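Local coordinates for Rpb7-binding protein seb1 (Schizosaccharomyces pombe 972h-, PDB 5MDT) that probably drives transcription termination by binding RNA polymerase II, whose C-terminal domain its CTD-interacting domain is named for, together with nascent RNA, at residues A[58-63]-A[116-121]; A[80-85]-A[91-96]; A[102-107]-A[137-142]. All blocks are in the same frame, centred on the assembly; numbering follows the deposited sequence.

Contact 1: residues A[58-63]-A[116-121]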
loop_
_atom_site.group_PDB
_atom_site.type_symbol
_atom_site.label_atom_id
_atom_site.label_comp_id
_atom_site.label_asym_id
_atom_site.label_seq_id
_atom_site.Cartn_x
_atom_site.Cartn_y
_atom_site.Cartn_z
ATOM N N HIS A 58 2.115 11.814 7.459
ATOM C CA HIS A 58 2.531 11.094 6.254
ATOM C C HIS A 58 1.983 9.670 6.093
ATOM O O HIS A 58 2.231 9.051 5.061
ATOM C CB HIS A 58 4.077 11.069 6.219
ATOM C CG HIS A 58 4.704 12.391 5.874
ATOM N ND1 HIS A 58 4.236 13.585 6.407
ATOM C CD2 HIS A 58 5.789 12.650 5.106
ATOM C CE1 HIS A 58 5.025 14.533 5.914
ATOM N NE2 HIS A 58 5.978 14.012 5.120
ATOM N N LYS A 59 1.230 9.148 7.088
ATOM C CA LYS A 59 0.745 7.747 7.029
ATOM C C LYS A 59 -0.257 7.562 5.900
ATOM O O LYS A 59 -0.228 6.526 5.213
ATOM C CB LYS A 59 0.044 7.370 8.368
ATOM C CG LYS A 59 0.876 7.572 9.643
ATOM C CD LYS A 59 2.260 6.935 9.562
ATOM C CE LYS A 59 2.823 6.918 10.994
ATOM N NZ LYS A 59 3.996 6.011 11.089
ATOM N N LEU A 60 -1.091 8.594 5.650
ATOM C CA LEU A 60 -2.048 8.485 4.540
ATOM C C LEU A 60 -1.334 8.351 3.204
ATOM O O LEU A 60 -1.693 7.460 2.430
ATOM C CB LEU A 60 -3.035 9.657 4.512
ATOM C CG LEU A 60 -4.065 9.620 3.380
ATOM C CD1 LEU A 60 -4.990 8.410 3.496
ATOM C CD2 LEU A 60 -4.894 10.916 3.374
ATOM N N GLY A 61 -0.322 9.194 2.958
ATOM C CA GLY A 61 0.464 9.133 1.713
ATOM C C GLY A 61 1.107 7.760 1.546
ATOM O O GLY A 61 1.235 7.261 0.418
ATOM N N ALA A 62 1.551 7.129 2.654
ATOM C CA ALA A 62 2.158 5.793 2.576
ATOM C C ALA A 62 1.095 4.751 2.148
ATOM O O ALA A 62 1.402 3.832 1.387
ATOM C CB ALA A 62 2.760 5.408 3.926
ATOM N N LEU A 63 -0.148 4.923 2.619
ATOM C CA LEU A 63 -1.260 4.054 2.211
ATOM C C LEU A 63 -1.611 4.276 0.741
ATOM O O LEU A 63 -1.962 3.307 0.061
ATOM C CB LEU A 63 -2.488 4.248 3.092
ATOM C CG LEU A 63 -2.332 3.648 4.510
ATOM C CD1 LEU A 63 -3.529 3.999 5.367
ATOM C CD2 LEU A 63 -2.178 2.138 4.448
ATOM N N SER A 116 -7.310 12.704 12.521
ATOM C CA SER A 116 -8.656 12.157 12.321
ATOM C C SER A 116 -9.243 12.401 10.916
ATOM O O SER A 116 -9.931 11.520 10.405
ATOM C CB SER A 116 -9.611 12.655 13.400
ATOM O OG SER A 116 -9.272 12.059 14.645
ATOM N N ALA A 117 -8.924 13.554 10.283
ATOM C CA ALA A 117 -9.351 13.938 8.935
ATOM C C ALA A 117 -8.879 12.959 7.847
ATOM O O ALA A 117 -9.460 12.921 6.761
ATOM C CB ALA A 117 -8.851 15.335 8.611
ATOM N N HIS A 118 -7.798 12.205 8.112
ATOM C CA HIS A 118 -7.276 11.253 7.130
ATOM C C HIS A 118 -8.030 9.935 7.172
ATOM O O HIS A 118 -7.957 9.170 6.217
ATOM C CB HIS A 118 -5.772 11.007 7.372
ATOM C CG HIS A 118 -4.911 12.175 6.992
ATOM N ND1 HIS A 118 -3.534 12.127 7.139
ATOM C CD2 HIS A 118 -5.252 13.366 6.437
ATOM C CE1 HIS A 118 -3.079 13.277 6.674
ATOM N NE2 HIS A 118 -4.082 14.063 6.243
ATOM N N LEU A 119 -8.756 9.665 8.261
ATOM C CA LEU A 119 -9.412 8.370 8.444
ATOM C C LEU A 119 -10.520 8.093 7.400
ATOM O O LEU A 119 -10.499 7.015 6.798
ATOM C CB LEU A 119 -9.882 8.170 9.885
ATOM C CG LEU A 119 -8.750 8.273 10.936
ATOM C CD1 LEU A 119 -9.296 8.076 12.349
ATOM C CD2 LEU A 119 -7.547 7.350 10.605
ATOM N N PRO A 120 -11.364 9.065 7.021
ATOM C CA PRO A 120 -12.356 8.769 5.969
ATOM C C PRO A 120 -11.690 8.475 4.621
ATOM O O PRO A 120 -12.295 7.810 3.778
ATOM C CB PRO A 120 -13.191 10.049 5.865
ATOM C CG PRO A 120 -12.835 10.884 7.009
ATOM C CD PRO A 120 -11.559 10.409 7.612
ATOM N N LYS A 121 -10.474 9.002 4.392
ATOM C CA LYS A 121 -9.718 8.768 3.144
ATOM C C LYS A 121 -9.293 7.291 3.033
ATOM O O LYS A 121 -9.192 6.757 1.925
ATOM C CB LYS A 121 -8.511 9.730 3.032
ATOM C CG LYS A 121 -8.879 11.234 3.050
ATOM C CD LYS A 121 -9.644 11.661 1.809
ATOM C CE LYS A 121 -10.141 13.091 1.840
ATOM N NZ LYS A 121 -11.227 13.287 0.845
HETATM O O HOH W 1 -1.431 10.531 7.847
#
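His-118 ND1 and Leu-60 N hold a single water between them, and this bridge illustrates how a water can join the first turn of one helix to a side chain at or just before another. The water oxygen lies 2.7 Å from His-118 ND1, at the edge of the imidazole and in its plane. It also accepts from Leu-60 N at 2.9 Å. Leu-60 lies in the first turn of helix 59-79, where amides commonly lack an acceptor four residues back, and the water takes up its N-H.

Beside the bridge, Leu-60 does the apolar work. Its CG is anti to the backbone N (chi1 180°), which throws the isobutyl group across the gap toward 116-121. The CD2 methyl sits over one face of the His-118 ring in a CH-pi contact, 4.0 Å from the centroid and displaced toward the rim. The CB of Leu-60 approaches the same ring at ND1, 3.6 Å away. The imidazole is thus met over a face by carbon and at its edge by water. Both methyls, CD1 and CD2, lie 3.8 Å from Lys-121 CB; the lysine chain bends at chi2 and carries its amine away, leaving only its aliphatic root in the contact.

Leu-60 also packs on Ile-122 of helix 119-131, and Leu-63 touches both Ile-122 and Leu-106 of helix 92-113. Lys-59 turns instead to helix 92-113, where its NZ forms a salt bridge with Asp-109. Packing of helices distant in sequence, here 59-79 against 119-131, is characteristic of the all-helical, right-handed superhelical CID fold.

Contact 2: residues A[80-85]-A[91-96]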
loop_
_atom_site.group_PDB
_atom_site.type_symbol
_atom_site.label_atom_id
_atom_site.label_comp_id
_atom_site.label_asym_id
_atom_site.label_seq_id
_atom_site.Cartn_x
_atom_site.Cartn_y
_atom_site.Cartn_z
ATOM N N ASN A 80 -1.038 -12.297 -16.316
ATOM C CA ASN A 80 -0.221 -13.509 -16.400
ATOM C C ASN A 80 -0.935 -14.770 -15.867
ATOM O O ASN A 80 -0.283 -15.801 -15.662
ATOM C CB ASN A 80 1.126 -13.276 -15.719
ATOM C CG ASN A 80 2.002 -12.326 -16.493
ATOM O OD1 ASN A 80 2.692 -12.717 -17.441
ATOM N ND2 ASN A 80 1.938 -11.045 -16.155
ATOM N N ASN A 81 -2.280 -14.691 -15.684
ATOM C CA ASN A 81 -3.160 -15.761 -15.178
ATOM C C ASN A 81 -2.647 -16.384 -13.865
ATOM O O ASN A 81 -2.664 -17.605 -13.682
ATOM C CB ASN A 81 -3.439 -16.818 -16.259
ATOM C CG ASN A 81 -4.107 -16.233 -17.472
ATOM O OD1 ASN A 81 -3.454 -15.916 -18.471
ATOM N ND2 ASN A 81 -5.410 -16.010 -17.382
ATOM N N GLU A 82 -2.190 -15.512 -12.953
ATOM C CA GLU A 82 -1.660 -15.862 -11.648
ATOM C C GLU A 82 -2.740 -15.693 -10.589
ATOM O O GLU A 82 -3.545 -14.760 -10.658
ATOM C CB GLU A 82 -0.447 -14.990 -11.314
ATOM C CG GLU A 82 0.808 -15.348 -12.086
ATOM C CD GLU A 82 2.012 -14.453 -11.846
ATOM O OE1 GLU A 82 2.795 -14.263 -12.802
ATOM O OE2 GLU A 82 2.167 -13.926 -10.721
ATOM N N SER A 83 -2.752 -16.607 -9.615
ATOM C CA SER A 83 -3.723 -16.642 -8.527
ATOM C C SER A 83 -3.164 -16.016 -7.262
ATOM O O SER A 83 -1.995 -16.218 -6.943
ATOM C CB SER A 83 -4.141 -18.085 -8.248
ATOM O OG SER A 83 -4.898 -18.208 -7.055
ATOM N N PHE A 84 -4.015 -15.282 -6.528
ATOM C CA PHE A 84 -3.688 -14.680 -5.235
ATOM C C PHE A 84 -3.640 -15.796 -4.170
ATOM O O PHE A 84 -2.841 -15.710 -3.240
ATOM C CB PHE A 84 -4.728 -13.604 -4.866
ATOM C CG PHE A 84 -4.573 -13.001 -3.489
ATOM C CD1 PHE A 84 -3.657 -11.983 -3.258
ATOM C CD2 PHE A 84 -5.341 -13.455 -2.422
ATOM C CE1 PHE A 84 -3.503 -11.435 -1.979
ATOM C CE2 PHE A 84 -5.188 -12.910 -1.144
ATOM C CZ PHE A 84 -4.263 -11.907 -0.930
ATOM N N GLU A 85 -4.500 -16.833 -4.311
ATOM C CA GLU A 85 -4.567 -17.987 -3.404
ATOM C C GLU A 85 -3.327 -18.878 -3.525
ATOM O O GLU A 85 -2.867 -19.419 -2.516
ATOM C CB GLU A 85 -5.844 -18.803 -3.635
ATOM C CG GLU A 85 -6.961 -18.483 -2.656
ATOM C CD GLU A 85 -8.230 -19.296 -2.851
ATOM O OE1 GLU A 85 -8.509 -20.174 -2.002
ATOM O OE2 GLU A 85 -8.946 -19.055 -3.849
ATOM N N SER A 91 6.908 -13.325 -8.772
ATOM C CA SER A 91 6.107 -12.694 -9.807
ATOM C C SER A 91 4.983 -11.828 -9.222
ATOM O O SER A 91 4.956 -11.598 -8.007
ATOM C CB SER A 91 5.547 -13.739 -10.776
ATOM O OG SER A 91 5.044 -13.123 -11.950
ATOM N N PHE A 92 4.106 -11.276 -10.079
ATOM C CA PHE A 92 3.089 -10.290 -9.671
ATOM C C PHE A 92 2.189 -10.743 -8.532
ATOM O O PHE A 92 1.939 -9.955 -7.629
ATOM C CB PHE A 92 2.260 -9.835 -10.869
ATOM C CG PHE A 92 3.096 -9.194 -11.945
ATOM C CD1 PHE A 92 3.538 -7.881 -11.816
ATOM C CD2 PHE A 92 3.473 -9.915 -13.077
ATOM C CE1 PHE A 92 4.355 -7.303 -12.791
ATOM C CE2 PHE A 92 4.277 -9.331 -14.061
ATOM C CZ PHE A 92 4.708 -8.029 -13.914
ATOM N N SER A 93 1.708 -12.002 -8.566
ATOM C CA SER A 93 0.865 -12.550 -7.495
ATOM C C SER A 93 1.603 -12.592 -6.139
ATOM O O SER A 93 0.960 -12.416 -5.100
ATOM C CB SER A 93 0.323 -13.926 -7.866
ATOM O OG SER A 93 1.357 -14.792 -8.301
ATOM N N GLY A 94 2.930 -12.815 -6.171
ATOM C CA GLY A 94 3.784 -12.783 -4.984
ATOM C C GLY A 94 3.798 -11.397 -4.380
ATOM O O GLY A 94 3.564 -11.243 -3.183
ATOM N N GLY A 95 3.957 -10.375 -5.226
ATOM C CA GLY A 95 3.935 -8.986 -4.759
ATOM C C GLY A 95 2.583 -8.593 -4.185
ATOM O O GLY A 95 2.514 -7.914 -3.158
ATOM N N TRP A 96 1.493 -9.034 -4.844
ATOM C CA TRP A 96 0.110 -8.767 -4.429
ATOM C C TRP A 96 -0.119 -9.411 -3.038
ATOM O O TRP A 96 -0.649 -8.761 -2.138
ATOM C CB TRP A 96 -0.820 -9.372 -5.498
ATOM C CG TRP A 96 -2.308 -9.272 -5.295
ATOM C CD1 TRP A 96 -2.979 -8.555 -4.344
ATOM C CD2 TRP A 96 -3.308 -9.903 -6.102
ATOM N NE1 TRP A 96 -4.336 -8.718 -4.500
ATOM C CE2 TRP A 96 -4.567 -9.542 -5.574
ATOM C CE3 TRP A 96 -3.261 -10.754 -7.223
ATOM C CZ2 TRP A 96 -5.775 -10.018 -6.119
ATOM C CZ3 TRP A 96 -4.456 -11.207 -7.776
ATOM C CH2 TRP A 96 -5.693 -10.836 -7.227
#
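The start of helix 92-113, with Ser-91 at its N-cap position, is met by the carboxylate of Glu-82 from the loop that precedes it. This is a worked example of an acidic side chain placed where helix amides still lack acceptors. Ser-91 OG makes no capping bond of its own; it donates to the syn lone pair of Glu-82 OE1, 2.7 Å away. The other oxygen, OE2, receives two donors from one residue. Ser-93 N reaches it at 2.9 Å in an almost straight bond (170°), nearly along the C-O axis. Ser-93 OG comes in to OE2 on the anti side at 2.7 Å, somewhat out of the carboxylate plane. Three bonds therefore fix the rotation of the carboxylate, and the positive end of the helix dipole would probably help to keep it ionised. With OG between the backbone N and the carbonyl carbon (chi1 51°), the Ser-93 hydroxyl reaches the same oxygen as its own amide; OG also accepts from Val-88 N.

Further along, aromatic packing takes over. Phe-84 CB sits squarely over the six-membered ring of Trp-96, 3.7 Å from the centroid, and CD1 touches CE2 of the indole at 3.5 Å, over the same ring system. The two ring planes are inclined by 47°. At the other end, Asn-80 ND2 lies 3.6 Å from Phe-92 CE2, its amide nearly parallel to the ring, though its hydrogen bond goes to Gly-76 O.

Ahead of Glu-82, Asn-81 is the C-prime residue of a Schellman motif that closes helix 59-79. The loop thus runs from that helix end back over the start of helix 92-113, while Trp-96 packs on Val-70, Gln-74 and Ala-77 of helix 59-79 and donates its NE1 hydrogen to Thr-134 O, beyond helix 119-131.

Contact 3: residues A[102-107]-A[137-142]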
loop_
_atom_site.group_PDB
_atom_site.type_symbol
_atom_site.label_atom_id
_atom_site.label_comp_id
_atom_site.label_asym_id
_atom_site.label_seq_id
_atom_site.Cartn_x
_atom_site.Cartn_y
_atom_site.Cartn_z
ATOM N N ILE A 102 1.000 -6.931 4.649
ATOM C CA ILE A 102 1.335 -5.751 5.471
ATOM C C ILE A 102 0.164 -4.744 5.590
ATOM O O ILE A 102 0.287 -3.778 6.341
ATOM C CB ILE A 102 2.635 -5.028 4.984
ATOM C CG1 ILE A 102 2.424 -4.338 3.612
ATOM C CG2 ILE A 102 3.852 -5.992 4.991
ATOM C CD1 ILE A 102 3.503 -3.258 3.208
ATOM N N THR A 103 -0.927 -4.913 4.810
ATOM C CA THR A 103 -2.014 -3.930 4.790
ATOM C C THR A 103 -2.648 -3.706 6.170
ATOM O O THR A 103 -2.803 -2.544 6.554
ATOM C CB THR A 103 -3.038 -4.279 3.703
ATOM O OG1 THR A 103 -2.376 -4.174 2.455
ATOM C CG2 THR A 103 -4.261 -3.345 3.703
ATOM N N ASP A 104 -3.013 -4.782 6.905
ATOM C CA ASP A 104 -3.644 -4.621 8.223
ATOM C C ASP A 104 -2.775 -3.767 9.150
ATOM O O ASP A 104 -3.294 -2.835 9.769
ATOM C CB ASP A 104 -3.965 -5.977 8.883
ATOM C CG ASP A 104 -5.158 -6.720 8.319
ATOM O OD1 ASP A 104 -5.771 -6.216 7.343
ATOM O OD2 ASP A 104 -5.485 -7.805 8.850
ATOM N N SER A 105 -1.449 -4.063 9.209
ATOM C CA SER A 105 -0.482 -3.338 10.057
ATOM C C SER A 105 -0.415 -1.870 9.699
ATOM O O SER A 105 -0.402 -1.029 10.607
ATOM C CB SER A 105 0.931 -3.924 9.922
ATOM O OG SER A 105 0.955 -5.259 10.384
ATOM N N LEU A 106 -0.331 -1.545 8.386
ATOM C CA LEU A 106 -0.250 -0.157 7.974
ATOM C C LEU A 106 -1.548 0.602 8.244
ATOM O O LEU A 106 -1.482 1.768 8.650
ATOM C CB LEU A 106 0.226 0.000 6.523
ATOM C CG LEU A 106 1.616 -0.659 6.203
ATOM C CD1 LEU A 106 2.145 -0.126 4.879
ATOM C CD2 LEU A 106 2.643 -0.432 7.333
ATOM N N VAL A 107 -2.733 -0.048 8.060
ATOM C CA VAL A 107 -4.013 0.626 8.400
ATOM C C VAL A 107 -4.091 0.850 9.907
ATOM O O VAL A 107 -4.446 1.946 10.358
ATOM C CB VAL A 107 -5.264 -0.080 7.809
ATOM C CG1 VAL A 107 -6.570 0.582 8.287
ATOM C CG2 VAL A 107 -5.198 -0.095 6.277
ATOM N N PRO A 137 -13.490 -10.063 0.977
ATOM C CA PRO A 137 -14.431 -9.237 1.766
ATOM C C PRO A 137 -14.239 -9.264 3.283
ATOM O O PRO A 137 -14.498 -8.249 3.931
ATOM C CB PRO A 137 -15.808 -9.777 1.362
ATOM C CG PRO A 137 -15.596 -10.405 0.036
ATOM C CD PRO A 137 -14.218 -10.988 0.083
ATOM N N GLU A 138 -13.776 -10.408 3.838
ATOM C CA GLU A 138 -13.509 -10.602 5.273
ATOM C C GLU A 138 -12.428 -9.634 5.760
ATOM O O GLU A 138 -12.546 -9.088 6.858
ATOM C CB GLU A 138 -13.082 -12.050 5.569
ATOM C CG GLU A 138 -14.156 -13.082 5.264
ATOM C CD GLU A 138 -13.942 -14.462 5.854
ATOM O OE1 GLU A 138 -12.774 -14.898 5.972
ATOM O OE2 GLU A 138 -14.958 -15.123 6.174
ATOM N N LYS A 139 -11.391 -9.407 4.931
ATOM C CA LYS A 139 -10.314 -8.469 5.239
ATOM C C LYS A 139 -10.863 -7.049 5.234
ATOM O O LYS A 139 -10.582 -6.289 6.160
ATOM C CB LYS A 139 -9.161 -8.603 4.236
ATOM C CG LYS A 139 -7.932 -7.783 4.634
ATOM C CD LYS A 139 -6.886 -7.748 3.543
ATOM C CE LYS A 139 -5.497 -7.651 4.116
ATOM N NZ LYS A 139 -5.051 -8.942 4.709
ATOM N N LEU A 140 -11.667 -6.703 4.208
ATOM C CA LEU A 140 -12.263 -5.380 4.047
ATOM C C LEU A 140 -13.245 -5.021 5.153
ATOM O O LEU A 140 -13.288 -3.858 5.557
ATOM C CB LEU A 140 -12.902 -5.221 2.660
ATOM C CG LEU A 140 -11.939 -5.328 1.468
ATOM C CD1 LEU A 140 -12.699 -5.523 0.184
ATOM C CD2 LEU A 140 -11.005 -4.115 1.380
ATOM N N GLU A 141 -14.019 -6.014 5.651
ATOM C CA GLU A 141 -14.978 -5.834 6.748
ATOM C C GLU A 141 -14.211 -5.466 8.026
ATOM O O GLU A 141 -14.587 -4.504 8.697
ATOM C CB GLU A 141 -15.835 -7.105 6.954
ATOM C CG GLU A 141 -16.926 -6.963 8.010
ATOM C CD GLU A 141 -17.498 -8.246 8.592
ATOM O OE1 GLU A 141 -18.080 -8.179 9.700
ATOM O OE2 GLU A 141 -17.381 -9.313 7.944
ATOM N N SER A 142 -13.107 -6.196 8.318
ATOM C CA SER A 142 -12.237 -5.950 9.475
ATOM C C SER A 142 -11.695 -4.520 9.446
ATOM O O SER A 142 -11.817 -3.809 10.447
ATOM C CB SER A 142 -11.074 -6.939 9.507
ATOM O OG SER A 142 -11.505 -8.290 9.527
HETATM O O HOH W 2 -2.864 -7.773 6.389
HETATM O O HOH W 3 -8.355 -6.761 7.966
#
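Helices 92-113 and 137-150 approach with Asp-104 CA and Lys-139 CA 8.3 Å apart, a separation spanned by side chains and water. Lys-139 carries the contact. Its CG is anti to the backbone N (chi1 -172°), sending the chain toward helix 92-113, and bends at chi3 and chi4 then bring the amine to water 2 and near Ala-100 O. The methylene CE touches Asp-104 OD1 at 3.5 Å and passes Thr-103 CB at 4.2 Å, so much of the touching is done by the lysine's aliphatic part.

The charges meet less closely: Asp-104 OD1 and Lys-139 NZ are 3.9 Å apart, a long salt bridge. Two waters supplement it. Water 2 accepts from Lys-139 NZ at 3.0 Å and also from Asp-104 N, joining the amine to the backbone of the opposite helix. Water 3 donates to Asp-104 OD1 at 2.7 Å and to Lys-139 O at 2.9 Å, linking carboxylate to backbone in the reverse sense. Each charged residue thus reaches the other's main chain through a water.

Around this polar patch, Lys-139 NZ adds a weak hydrogen bond to Ala-100 O, and Thr-103 OG1 turns back to Ala-99 O in its own helix. Thr-103 also packs on Trp-129 and Phe-135, both of which touch Leu-140 as well.

With the charges well separated and each also bound to a water, the direct attraction is probably modest; the pairing probably rests as much on the two water bridges and the packing of the lysine methylenes as on that attraction.

How the contacts relate
Taken together, the three contacts join four helices and one loop of a single CID. Contact 1 and contact 3 touch directly: Leu-63 CD2 lies 3.8 Å from Leu-106 CB, so the water-bridged start of helix 59-79 and the salt-bridged middle of helix 92-113 meet through the Leu-63 side chain, with centres about 15 Å apart. Contact 2 shares helix 92-113 with contact 3 through 91-96, about 19 Å away between centres, with about 6 Å between nearest atoms. Contacts 1 and 2 sit on opposite sides of the chain's centre, their own centres about 27 Å apart, and contact 2 is nested in the chain loop closed by contact 1, whereas contacts 1 and 3 alternate along the sequence.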